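Putative baseplate protein (PDB 2FSD) is the head domain of a lactococcal phage receptor-binding protein and probably attaches the phage to its receptor on the Lactococcus lactis cell surface. Local coordinates at residues Thr37-Ala42 against Leu51-Ile56; Pro70-Asn75 against Ile118-Pro123; Gly81-Ala86 against Ile111-Ser116; Pro92-Ser97 against Leu137-Leu142; Gly98-His103 against Thr126-Lys131. One frame throughout, in Å; residues are numbered along the deposited sequence.

Interaction 1. Residues Thr37-Ala42 against Leu51-Ile56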
# COMPACT_ATOMS: atom_id res chain seq x y z
N THR A 37 -10.30 -14.94 -7.50
CA THR A 37 -9.63 -15.70 -8.56
C THR A 37 -8.13 -15.59 -8.34
O THR A 37 -7.63 -14.51 -8.06
CB THR A 37 -9.96 -15.11 -9.94
OG1 THR A 37 -11.38 -15.00 -10.08
CG2 THR A 37 -9.39 -15.96 -11.07
N ASP A 38 -7.43 -16.72 -8.44
CA ASP A 38 -5.97 -16.74 -8.38
C ASP A 38 -5.38 -16.01 -9.60
O ASP A 38 -5.82 -16.23 -10.73
CB ASP A 38 -5.44 -18.18 -8.36
CG ASP A 38 -5.86 -18.95 -7.13
OD1 ASP A 38 -5.88 -18.37 -6.01
OD2 ASP A 38 -6.17 -20.15 -7.30
N LEU A 39 -4.38 -15.17 -9.37
CA LEU A 39 -3.63 -14.61 -10.47
C LEU A 39 -2.70 -15.70 -10.98
O LEU A 39 -2.42 -16.67 -10.26
CB LEU A 39 -2.81 -13.40 -10.04
CG LEU A 39 -3.53 -12.06 -9.92
CD1 LEU A 39 -4.59 -12.12 -8.83
CD2 LEU A 39 -2.51 -10.95 -9.65
N ASN A 40 -2.26 -15.54 -12.23
CA ASN A 40 -1.18 -16.34 -12.79
C ASN A 40 0.13 -15.75 -12.32
O ASN A 40 0.35 -14.54 -12.45
CB ASN A 40 -1.26 -16.37 -14.33
CG ASN A 40 -2.65 -16.83 -14.84
OD1 ASN A 40 -3.19 -17.82 -14.35
ND2 ASN A 40 -3.23 -16.08 -15.78
N ARG A 41 1.00 -16.58 -11.77
CA ARG A 41 2.28 -16.12 -11.25
C ARG A 41 3.37 -16.11 -12.32
O ARG A 41 3.50 -17.07 -13.11
CB ARG A 41 2.74 -16.97 -10.07
CG ARG A 41 1.84 -16.86 -8.85
CD ARG A 41 1.86 -18.15 -8.08
NE ARG A 41 0.89 -18.19 -6.99
CZ ARG A 41 1.18 -18.08 -5.69
NH1 ARG A 41 2.42 -17.90 -5.28
NH2 ARG A 41 0.21 -18.18 -4.79
N ALA A 42 4.16 -15.03 -12.31
CA ALA A 42 5.26 -14.83 -13.26
C ALA A 42 6.38 -15.82 -12.95
O ALA A 42 6.41 -16.41 -11.88
CB ALA A 42 5.78 -13.38 -13.17
N LEU A 51 -2.42 -15.52 -3.91
CA LEU A 51 -2.43 -14.31 -4.73
C LEU A 51 -3.68 -14.32 -5.57
O LEU A 51 -3.80 -15.12 -6.50
CB LEU A 51 -1.20 -14.25 -5.64
CG LEU A 51 -1.15 -13.05 -6.58
CD1 LEU A 51 -1.10 -11.70 -5.84
CD2 LEU A 51 0.04 -13.18 -7.55
N GLN A 52 -4.61 -13.44 -5.24
CA GLN A 52 -5.92 -13.45 -5.87
C GLN A 52 -6.56 -12.05 -5.94
O GLN A 52 -6.17 -11.13 -5.23
CB GLN A 52 -6.83 -14.44 -5.13
CG GLN A 52 -6.78 -14.29 -3.62
CD GLN A 52 -7.78 -15.15 -2.89
OE1 GLN A 52 -8.52 -15.91 -3.49
NE2 GLN A 52 -7.80 -15.03 -1.58
N ALA A 53 -7.53 -11.93 -6.84
CA ALA A 53 -8.26 -10.69 -7.04
C ALA A 53 -9.77 -10.96 -7.29
O ALA A 53 -10.16 -12.07 -7.69
CB ALA A 53 -7.66 -9.91 -8.19
N ARG A 54 -10.59 -9.94 -7.01
CA ARG A 54 -12.04 -10.00 -7.21
C ARG A 54 -12.57 -8.62 -7.63
O ARG A 54 -11.93 -7.59 -7.36
CB ARG A 54 -12.74 -10.46 -5.92
CG ARG A 54 -13.06 -9.32 -4.98
CD ARG A 54 -13.40 -9.76 -3.57
NE ARG A 54 -14.59 -10.60 -3.51
CZ ARG A 54 -15.25 -10.91 -2.39
NH1 ARG A 54 -14.88 -10.44 -1.21
NH2 ARG A 54 -16.30 -11.70 -2.47
N ILE A 55 -13.73 -8.59 -8.28
CA ILE A 55 -14.39 -7.33 -8.63
C ILE A 55 -15.80 -7.34 -8.05
O ILE A 55 -16.60 -8.25 -8.36
CB ILE A 55 -14.44 -7.09 -10.15
CG1 ILE A 55 -13.03 -6.95 -10.71
CG2 ILE A 55 -15.27 -5.82 -10.48
CD1 ILE A 55 -12.95 -7.04 -12.21
N ILE A 56 -16.09 -6.38 -7.18
CA ILE A 56 -17.44 -6.19 -6.64
C ILE A 56 -17.87 -4.75 -6.88
O ILE A 56 -17.25 -3.81 -6.38
CB ILE A 56 -17.52 -6.46 -5.13
CG1 ILE A 56 -16.71 -7.68 -4.73
CG2 ILE A 56 -19.00 -6.59 -4.69
CD1 ILE A 56 -16.41 -7.70 -3.27
O HOH W 1 -3.20 -18.05 -5.08
O HOH W 2 -1.78 -17.25 -7.99
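T37 and A53 form an antiparallel hydrogen-bonded pair: T37 N gives to A53 O at 2.9 Å, and A53 N returns a straighter bond to T37 O at 2.9 Å. One step on, D38 and Q52 make a non-hydrogen-bonded pair with their CA atoms 4.1 Å apart, and D38 CA sends a CA-H...O contact to L51 O. That oxygen also takes the amide of L39, L39 N to L51 O at 2.9 Å. There the direct pairing stops. L51 N turns to a water at 2.9 Å, and D38 OD1 lies at 2.9 Å from that same water, with R41 NH2 a weak donor to it in the guanidinium plane. The extended chain of R41 carries its guanidinium alongside L51, whose CB lies over one face, while NH1 is bonded to T48 O in the connecting loop. On the buried side L39 and L51 cross at about a right angle. L39 lays CB against L51 CD2 at 3.8 Å and sends CD1 over the backbone of Q52 to A53 CB, also at 3.8 Å. L51 has CG anti to its backbone N (chi1 177°), a turn that brings its branches to meet L39. Beyond the break N40 bonds to T82, so strand 34-41 changes partner from strand 50-56 to strand 77-82. A beta hairpin whose first strand is interrupted and then bonds on its other side is thus one of the seams by which this antiparallel barrel closes.

Interaction 2. Residues Pro70-Asn75 against Ile118-Pro123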
# COMPACT_ATOMS: atom_id res chain seq x y z
N PRO A 70 11.28 -13.54 -6.22
CA PRO A 70 12.72 -13.43 -6.52
C PRO A 70 13.44 -12.28 -5.78
O PRO A 70 12.81 -11.25 -5.42
CB PRO A 70 12.76 -13.16 -8.02
CG PRO A 70 11.43 -13.59 -8.55
CD PRO A 70 10.45 -13.45 -7.44
N ASN A 71 14.74 -12.46 -5.55
CA ASN A 71 15.60 -11.39 -5.07
C ASN A 71 15.36 -10.11 -5.86
O ASN A 71 15.33 -10.14 -7.08
CB ASN A 71 17.07 -11.77 -5.25
CG ASN A 71 17.44 -13.05 -4.56
OD1 ASN A 71 16.79 -13.46 -3.61
ND2 ASN A 71 18.49 -13.70 -5.04
N VAL A 72 15.22 -9.01 -5.14
CA VAL A 72 14.99 -7.70 -5.76
C VAL A 72 16.05 -6.75 -5.25
O VAL A 72 16.17 -6.55 -4.04
CB VAL A 72 13.60 -7.09 -5.38
CG1 VAL A 72 13.20 -6.00 -6.37
CG2 VAL A 72 12.52 -8.16 -5.28
N ALA A 73 16.80 -6.15 -6.18
CA ALA A 73 17.80 -5.14 -5.84
C ALA A 73 17.11 -3.83 -5.52
O ALA A 73 15.98 -3.61 -5.95
CB ALA A 73 18.79 -4.94 -7.02
N PRO A 74 17.79 -2.94 -4.77
CA PRO A 74 17.24 -1.63 -4.46
C PRO A 74 16.83 -0.86 -5.72
O PRO A 74 17.64 -0.70 -6.62
CB PRO A 74 18.40 -0.93 -3.74
CG PRO A 74 19.12 -2.04 -3.10
CD PRO A 74 19.09 -3.14 -4.12
N ASN A 75 15.58 -0.41 -5.76
CA ASN A 75 15.03 0.34 -6.92
C ASN A 75 14.69 -0.48 -8.16
O ASN A 75 14.23 0.07 -9.15
CB ASN A 75 15.95 1.52 -7.32
CG ASN A 75 15.40 2.86 -6.89
OD1 ASN A 75 14.42 3.36 -7.47
ND2 ASN A 75 16.04 3.47 -5.89
N ILE A 118 0.64 -7.50 -11.03
CA ILE A 118 1.27 -7.13 -9.77
C ILE A 118 2.77 -7.37 -9.92
O ILE A 118 3.19 -8.37 -10.48
CB ILE A 118 0.72 -7.98 -8.57
CG1 ILE A 118 -0.79 -7.73 -8.35
CG2 ILE A 118 1.51 -7.70 -7.27
CD1 ILE A 118 -1.13 -6.37 -7.82
N ALA A 119 3.55 -6.43 -9.44
CA ALA A 119 5.01 -6.54 -9.44
C ALA A 119 5.51 -5.92 -8.13
O ALA A 119 4.82 -5.13 -7.50
CB ALA A 119 5.60 -5.84 -10.66
N VAL A 120 6.71 -6.31 -7.71
CA VAL A 120 7.20 -5.89 -6.40
C VAL A 120 8.52 -5.12 -6.49
O VAL A 120 9.42 -5.50 -7.22
CB VAL A 120 7.22 -7.09 -5.40
CG1 VAL A 120 8.17 -8.20 -5.85
CG2 VAL A 120 7.55 -6.62 -3.99
N GLY A 121 8.59 -4.00 -5.76
CA GLY A 121 9.77 -3.14 -5.73
C GLY A 121 10.43 -3.09 -4.37
O GLY A 121 9.81 -3.41 -3.35
N ASN A 122 11.70 -2.70 -4.36
CA ASN A 122 12.51 -2.63 -3.15
C ASN A 122 12.93 -1.19 -2.82
O ASN A 122 13.87 -0.66 -3.43
CB ASN A 122 13.76 -3.49 -3.28
CG ASN A 122 14.56 -3.53 -2.01
OD1 ASN A 122 14.19 -2.90 -1.02
ND2 ASN A 122 15.66 -4.27 -2.02
N PRO A 123 12.25 -0.57 -1.83
CA PRO A 123 12.55 0.80 -1.43
C PRO A 123 13.69 0.89 -0.42
O PRO A 123 14.05 1.99 0.02
CB PRO A 123 11.23 1.27 -0.80
CG PRO A 123 10.67 0.05 -0.19
CD PRO A 123 11.15 -1.13 -1.02
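N122 holds CG anti to its backbone N (chi1 -175°), which carries its amide up to the loop carbonyl of V72, and V72 in turn has CG1 anti to its own N (chi1 -161°), laying that methyl against N122 CB at 4.0 Å. V72 and N122 lie flank to flank, running opposite ways. N122 ND2 gives a hydrogen bond to V72 O at 3.1 Å, reaching it from above the carbonyl plane. The main chain adds a straighter bond, N75 N to N122 O at 2.9 Å with an angle of 172° at the hydrogen. Between these two bonds A73 O rests on N122 CB at 3.5 Å, and the P74 ring runs alongside the N122 amide. On the strand, V72 CG1 meets V120 O at 3.9 Å, and V72 CG2 faces V120 CG1 more loosely at 4.4 Å. ND2 also gives to T126 O and OD1 accepts from N124 N, while V72 O receives the backbone amide of M128 as well. The buried amide of N122 is therefore gripped at both ends by main-chain groups, which should hold its rotation and tie two loops to the end of strand 117-121 without any charged partner.

Interaction 3. Residues Gly81-Ala86 against Ile111-Ser116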
# COMPACT_ATOMS: atom_id res chain seq x y z
N GLY A 81 2.62 -11.44 -10.50
CA GLY A 81 1.47 -12.09 -11.12
C GLY A 81 0.81 -11.29 -12.22
O GLY A 81 1.15 -10.13 -12.43
N THR A 82 -0.10 -11.93 -12.94
CA THR A 82 -0.89 -11.26 -13.97
C THR A 82 -2.39 -11.58 -13.78
O THR A 82 -2.76 -12.65 -13.25
CB THR A 82 -0.46 -11.66 -15.43
OG1 THR A 82 -0.48 -13.08 -15.58
CG2 THR A 82 0.93 -11.14 -15.76
N PHE A 83 -3.25 -10.67 -14.21
CA PHE A 83 -4.70 -10.91 -14.10
C PHE A 83 -5.19 -11.81 -15.24
O PHE A 83 -4.80 -11.61 -16.40
CB PHE A 83 -5.47 -9.59 -14.09
CG PHE A 83 -5.11 -8.69 -12.94
CD1 PHE A 83 -5.60 -8.96 -11.66
CD2 PHE A 83 -4.28 -7.58 -13.13
CE1 PHE A 83 -5.26 -8.15 -10.59
CE2 PHE A 83 -3.95 -6.75 -12.06
CZ PHE A 83 -4.44 -7.04 -10.79
N PRO A 84 -6.02 -12.82 -14.91
CA PRO A 84 -6.74 -13.50 -15.99
C PRO A 84 -7.58 -12.50 -16.82
O PRO A 84 -7.99 -11.47 -16.28
CB PRO A 84 -7.63 -14.49 -15.25
CG PRO A 84 -6.89 -14.76 -13.97
CD PRO A 84 -6.30 -13.44 -13.60
N PRO A 85 -7.77 -12.78 -18.13
CA PRO A 85 -8.59 -11.96 -19.05
C PRO A 85 -10.02 -11.67 -18.60
O PRO A 85 -10.67 -10.83 -19.20
CB PRO A 85 -8.63 -12.80 -20.33
CG PRO A 85 -7.47 -13.66 -20.28
CD PRO A 85 -7.14 -13.91 -18.83
N ALA A 86 -10.52 -12.38 -17.60
CA ALA A 86 -11.84 -12.08 -17.06
C ALA A 86 -11.88 -10.66 -16.47
O ALA A 86 -12.91 -9.99 -16.57
CB ALA A 86 -12.24 -13.12 -16.00
N ILE A 111 4.47 -2.21 -3.77
CA ILE A 111 3.57 -3.00 -4.62
C ILE A 111 3.16 -2.21 -5.85
O ILE A 111 2.54 -1.16 -5.75
CB ILE A 111 2.30 -3.43 -3.87
CG1 ILE A 111 2.66 -4.19 -2.58
CG2 ILE A 111 1.41 -4.28 -4.79
CD1 ILE A 111 3.31 -5.58 -2.79
N ASN A 112 3.50 -2.74 -7.02
CA ASN A 112 3.17 -2.11 -8.31
C ASN A 112 1.89 -2.73 -8.92
O ASN A 112 1.85 -3.92 -9.24
CB ASN A 112 4.38 -2.27 -9.25
CG ASN A 112 4.27 -1.44 -10.51
OD1 ASN A 112 3.27 -1.51 -11.23
ND2 ASN A 112 5.31 -0.66 -10.78
N MET A 113 0.85 -1.90 -9.04
CA MET A 113 -0.44 -2.32 -9.61
C MET A 113 -0.63 -1.64 -10.96
O MET A 113 -0.36 -0.45 -11.10
CB MET A 113 -1.59 -1.97 -8.66
CG MET A 113 -2.98 -2.13 -9.24
SD MET A 113 -3.48 -3.84 -9.60
CE MET A 113 -4.99 -3.54 -10.51
N SER A 114 -1.06 -2.41 -11.96
CA SER A 114 -1.36 -1.89 -13.30
C SER A 114 -2.24 -2.89 -14.06
O SER A 114 -2.55 -3.97 -13.54
CB SER A 114 -0.06 -1.62 -14.07
OG SER A 114 0.71 -2.79 -14.22
N PRO A 115 -2.71 -2.50 -15.26
CA PRO A 115 -3.23 -3.50 -16.20
C PRO A 115 -2.30 -4.70 -16.39
O PRO A 115 -2.77 -5.80 -16.63
CB PRO A 115 -3.36 -2.70 -17.50
CG PRO A 115 -3.68 -1.32 -17.04
CD PRO A 115 -2.86 -1.13 -15.79
N SER A 116 -0.99 -4.49 -16.26
CA SER A 116 0.01 -5.53 -16.49
C SER A 116 0.15 -6.56 -15.38
O SER A 116 0.83 -7.57 -15.57
CB SER A 116 1.37 -4.90 -16.75
OG SER A 116 1.26 -3.97 -17.80
O HOH W 3 -2.55 -8.66 -15.97
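A Met-aromatic contact between F83 and M113 spans one end of the barrel, where the chain leaves strand 77-82 and where strand 105-114 runs into its turn. The sulfur approaches the ring at its edge: M113 SD lies 4.8 Å from the centroid of the F83 ring and 80° off the ring normal. F83 CZ comes nearest, 3.5 Å from M113 SD, with F83 CE2 just behind and the methyl M113 CE at a similar range. A bend at chi2 of 67° turns the M113 chain so that it crosses F83 at about a right angle. Next to the sulfur, at the same ring edge, S114 O stands 3.4 Å from F83 CE2. A water bridges the backbones, accepting from F83 N at 2.8 Å and donating to P115 O at 2.9 Å. Farther out, T82 CG2 touches S116 O at 3.6 Å, and S116 N makes a weak bond back to S114 OG within the turn. F83 also packs on L39, and M113 on L137. Sulfur and carbonyl oxygens near the ring plane probably suit the slightly positive C-H edge of the phenyl group; no direct hydrogen bond joins the segments, and the link probably rests on dispersion, weak electrostatics and one bridging water.

Interaction 4. Residues Pro92-Ser97 against Leu137-Leu142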
# COMPACT_ATOMS: atom_id res chain seq x y z
N PRO A 92 -6.78 -0.04 -12.80
CA PRO A 92 -6.05 1.16 -12.36
C PRO A 92 -4.53 0.97 -12.23
O PRO A 92 -4.04 -0.17 -12.25
CB PRO A 92 -6.69 1.46 -10.99
CG PRO A 92 -7.16 0.15 -10.48
CD PRO A 92 -7.49 -0.69 -11.68
N GLN A 93 -3.81 2.08 -12.10
CA GLN A 93 -2.38 2.05 -11.83
C GLN A 93 -2.05 2.83 -10.57
O GLN A 93 -2.40 4.02 -10.47
CB GLN A 93 -1.56 2.63 -12.99
CG GLN A 93 -0.11 3.09 -12.61
CD GLN A 93 0.90 1.94 -12.54
OE1 GLN A 93 1.24 1.36 -13.57
NE2 GLN A 93 1.40 1.62 -11.34
N PHE A 94 -1.34 2.19 -9.65
CA PHE A 94 -0.74 2.89 -8.52
C PHE A 94 0.28 2.01 -7.82
O PHE A 94 0.23 0.78 -7.94
CB PHE A 94 -1.82 3.39 -7.52
CG PHE A 94 -2.72 2.31 -7.00
CD1 PHE A 94 -2.36 1.57 -5.88
CD2 PHE A 94 -3.94 2.04 -7.62
CE1 PHE A 94 -3.19 0.57 -5.38
CE2 PHE A 94 -4.77 1.04 -7.13
CZ PHE A 94 -4.40 0.31 -6.01
N ASP A 95 1.21 2.64 -7.11
CA ASP A 95 2.14 1.94 -6.25
C ASP A 95 1.66 2.10 -4.80
O ASP A 95 1.32 3.20 -4.36
CB ASP A 95 3.57 2.47 -6.40
CG ASP A 95 4.21 2.11 -7.75
OD1 ASP A 95 3.66 1.30 -8.53
OD2 ASP A 95 5.30 2.65 -8.03
N SER A 96 1.62 1.00 -4.06
CA SER A 96 1.32 1.02 -2.63
C SER A 96 2.36 0.23 -1.84
O SER A 96 3.34 -0.26 -2.41
CB SER A 96 -0.11 0.52 -2.35
OG SER A 96 -0.39 -0.77 -2.85
N SER A 97 2.18 0.17 -0.53
CA SER A 97 3.05 -0.58 0.36
C SER A 97 2.57 -2.01 0.57
O SER A 97 1.37 -2.31 0.54
CB SER A 97 3.12 0.09 1.73
OG SER A 97 3.62 1.40 1.63
N LEU A 137 -4.82 -4.38 -1.60
CA LEU A 137 -5.14 -3.12 -2.25
C LEU A 137 -6.48 -3.18 -2.95
O LEU A 137 -7.04 -4.26 -3.15
CB LEU A 137 -4.02 -2.70 -3.21
CG LEU A 137 -3.61 -3.64 -4.35
CD1 LEU A 137 -4.63 -3.66 -5.50
CD2 LEU A 137 -2.24 -3.22 -4.85
N SER A 138 -7.00 -2.00 -3.28
CA SER A 138 -8.24 -1.88 -4.02
C SER A 138 -8.42 -0.46 -4.59
O SER A 138 -7.95 0.52 -4.01
CB SER A 138 -9.44 -2.25 -3.13
OG SER A 138 -9.64 -1.30 -2.11
N ALA A 139 -9.07 -0.39 -5.74
CA ALA A 139 -9.48 0.88 -6.33
C ALA A 139 -10.64 0.64 -7.30
O ALA A 139 -10.84 -0.48 -7.79
CB ALA A 139 -8.33 1.54 -7.03
N PRO A 140 -11.42 1.70 -7.59
CA PRO A 140 -12.43 1.58 -8.64
C PRO A 140 -11.80 1.27 -10.01
O PRO A 140 -10.68 1.70 -10.29
CB PRO A 140 -13.11 2.96 -8.64
CG PRO A 140 -12.20 3.89 -7.88
CD PRO A 140 -11.40 3.04 -6.95
N LEU A 141 -12.52 0.52 -10.84
CA LEU A 141 -12.09 0.34 -12.22
C LEU A 141 -12.05 1.70 -12.92
O LEU A 141 -12.69 2.66 -12.47
CB LEU A 141 -13.01 -0.64 -12.97
CG LEU A 141 -12.97 -2.09 -12.47
CD1 LEU A 141 -13.96 -2.98 -13.23
CD2 LEU A 141 -11.57 -2.65 -12.57
N LEU A 142 -11.27 1.76 -14.00
CA LEU A 142 -11.11 2.94 -14.88
C LEU A 142 -10.03 3.91 -14.38
O LEU A 142 -8.84 3.73 -14.67
CB LEU A 142 -12.43 3.71 -15.12
CG LEU A 142 -13.72 2.96 -15.45
CD1 LEU A 142 -14.64 3.86 -16.26
CD2 LEU A 142 -13.47 1.66 -16.19
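P92 begins the contact by placing CG 3.9 Å from A139 CB and equally close to P140 O, so the proline ring rests where strand 132-140 is ending. Two residues on, F94 is likewise directed at 137-142. Its CG is set between the backbone N and the carbonyl carbon (chi1 56°), which stands the ring up from its strand toward the other segment. The ring is received along its far side: F94 CE2 meets A139 CB at 3.6 Å, F94 CE1 meets L137 CD2 at 3.9 Å, and F94 CZ is near both L137 CD1 and S138 O. S96 is the next residue turned to 137-142, and its OG lies 3.7 Å from L137 CD2, a methyl thus shared by the serine and the phenylalanine. The two strand segments run antiparallel at 149° but keep 9.3 Å between their axes, with no hydrogen bond across, so the contact is made by side chains of 92-97 against side chains and carbonyl oxygens of 137-142. F94 bonds through its backbone to M113, and A139 to I60. The second subunit comes in at this site: F94 of that subunit stacks on F94, and L137 and S138 pair antiparallel with one of its strands. Two strands that part inside one barrel, with an aromatic ring between them and a strand of the partner chain alongside, make a beta-sheet interface that carries the sheet into the second subunit.

Interaction 5. Residues Gly98-His103 against Thr126-Lys131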
# COMPACT_ATOMS: atom_id res chain seq x y z
N GLY A 98 3.54 -2.89 0.79
CA GLY A 98 3.31 -4.22 1.31
C GLY A 98 4.44 -4.52 2.28
O GLY A 98 5.13 -3.60 2.75
N THR A 99 4.64 -5.79 2.57
CA THR A 99 5.78 -6.20 3.38
C THR A 99 6.64 -7.24 2.66
O THR A 99 6.13 -8.00 1.83
CB THR A 99 5.33 -6.74 4.74
OG1 THR A 99 4.32 -7.74 4.56
CG2 THR A 99 4.78 -5.60 5.60
N PHE A 100 7.95 -7.21 2.92
CA PHE A 100 8.82 -8.36 2.68
C PHE A 100 8.94 -9.09 4.01
O PHE A 100 8.81 -8.48 5.08
CB PHE A 100 10.24 -7.96 2.24
CG PHE A 100 10.32 -7.36 0.86
CD1 PHE A 100 10.14 -8.15 -0.28
CD2 PHE A 100 10.64 -6.01 0.69
CE1 PHE A 100 10.25 -7.59 -1.55
CE2 PHE A 100 10.75 -5.45 -0.59
CZ PHE A 100 10.56 -6.25 -1.70
N TYR A 101 9.22 -10.38 3.94
CA TYR A 101 9.37 -11.19 5.13
C TYR A 101 10.31 -12.38 4.94
O TYR A 101 10.16 -13.16 4.02
CB TYR A 101 8.01 -11.74 5.59
CG TYR A 101 8.18 -12.71 6.73
CD1 TYR A 101 8.38 -12.23 8.02
CD2 TYR A 101 8.23 -14.09 6.51
CE1 TYR A 101 8.57 -13.09 9.06
CE2 TYR A 101 8.44 -14.96 7.56
CZ TYR A 101 8.60 -14.45 8.83
OH TYR A 101 8.80 -15.29 9.91
N SER A 102 11.27 -12.51 5.85
CA SER A 102 12.02 -13.77 6.03
C SER A 102 12.57 -13.80 7.44
O SER A 102 12.80 -12.74 8.04
CB SER A 102 13.17 -13.90 5.02
OG SER A 102 14.27 -13.09 5.41
N HIS A 103 12.77 -15.00 7.96
CA HIS A 103 13.44 -15.20 9.26
C HIS A 103 12.94 -14.26 10.35
O HIS A 103 13.73 -13.63 11.05
CB HIS A 103 14.96 -15.06 9.09
CG HIS A 103 15.56 -16.04 8.12
ND1 HIS A 103 16.49 -15.67 7.17
CD2 HIS A 103 15.33 -17.36 7.95
CE1 HIS A 103 16.82 -16.73 6.46
NE2 HIS A 103 16.13 -17.77 6.91
N THR A 126 19.38 -2.12 0.66
CA THR A 126 19.97 -3.46 0.48
C THR A 126 19.00 -4.31 -0.34
O THR A 126 17.81 -4.01 -0.42
CB THR A 126 20.22 -4.19 1.81
OG1 THR A 126 20.84 -5.45 1.54
CG2 THR A 126 18.93 -4.49 2.56
N SER A 127 19.53 -5.38 -0.94
CA SER A 127 18.71 -6.29 -1.75
C SER A 127 17.77 -7.08 -0.85
O SER A 127 18.14 -7.49 0.24
CB SER A 127 19.60 -7.24 -2.56
OG SER A 127 18.80 -8.17 -3.29
N MET A 128 16.54 -7.29 -1.31
CA MET A 128 15.57 -8.09 -0.55
C MET A 128 15.55 -9.50 -1.09
O MET A 128 15.09 -9.74 -2.20
CB MET A 128 14.19 -7.45 -0.63
CG MET A 128 14.12 -6.16 0.17
SD MET A 128 14.24 -6.43 1.93
CE MET A 128 15.90 -5.92 2.36
N ASN A 129 16.08 -10.43 -0.31
CA ASN A 129 16.41 -11.77 -0.79
C ASN A 129 15.66 -12.82 0.03
O ASN A 129 15.58 -12.71 1.23
CB ASN A 129 17.91 -12.06 -0.64
CG ASN A 129 18.81 -11.08 -1.38
OD1 ASN A 129 19.92 -10.83 -0.93
ND2 ASN A 129 18.37 -10.56 -2.51
N GLY A 130 15.17 -13.87 -0.62
CA GLY A 130 14.50 -14.96 0.09
C GLY A 130 13.23 -14.51 0.80
O GLY A 130 12.85 -15.07 1.83
N LYS A 131 12.56 -13.51 0.24
CA LYS A 131 11.41 -12.90 0.89
C LYS A 131 10.08 -13.47 0.38
O LYS A 131 9.99 -13.95 -0.75
CB LYS A 131 11.46 -11.38 0.72
CG LYS A 131 12.77 -10.69 1.21
CD LYS A 131 13.01 -10.92 2.69
CE LYS A 131 14.27 -10.27 3.18
NZ LYS A 131 14.38 -10.32 4.68
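F100 and M128 form the tight half of the contact. M128 CG sits over one face of the F100 ring, 3.8 Å from its centroid and 25° off the normal, a CH-pi contact offset toward the rim and centred on F100 CD2 and CE2. The sulfur follows obliquely, M128 SD at 4.5 Å from the F100 centroid, as a Met-aromatic contact. K131 crosses F100 at about a right angle and presses CB on F100 CD1 at 3.6 Å. From there a bend at chi2 (-60°) turns the lysine chain away from the ring, and its extended remainder leads out along S102.

The other half is thinner and faces solvent. Its side-chain bond is K131 NZ to S102 OG at 2.9 Å, at the exposed end of the strand. Beside it the backbones approach through a CA-H...O contact, K131 CA to Y101 O at 3.4 Å, while the side-chain atom S102 CB touches the carbonyl G130 O at 3.4 Å. G130, with positive phi, and N129 turn the loop at the surface. A lysine thus spans both halves, its first methylenes against the F100 ring and its ammonium bonded to S102 OG near the surface. F100 also packs on S107 and S109 of strand 105-114, and Y101 bonds to T132 at the start of strand 132-140, so the loop is held beside two neighbouring strands of the barrel.

In the fold
The five contacts lie around one closed antiparallel barrel, three toward one end and two toward the other. Interactions 1 and 3 have centres about 8 Å apart and share a seam, where A53 CB packs on F83 CE1 at 3.8 Å. Interaction 3 continues into interaction 4, centres about 10 Å apart, through I111 N and S96 O at 2.6 Å. It also reaches interaction 2, where I118 N lies 3.0 Å from G81 O. At the other end interactions 2 and 5 have centres about 9 Å apart. Strand 94-102 runs between the ends, serving interaction 4 and, about 23 Å away between centres, interaction 5. The second subunit meets interaction 4 but touches none of the segments of interactions 1, 2 and 3.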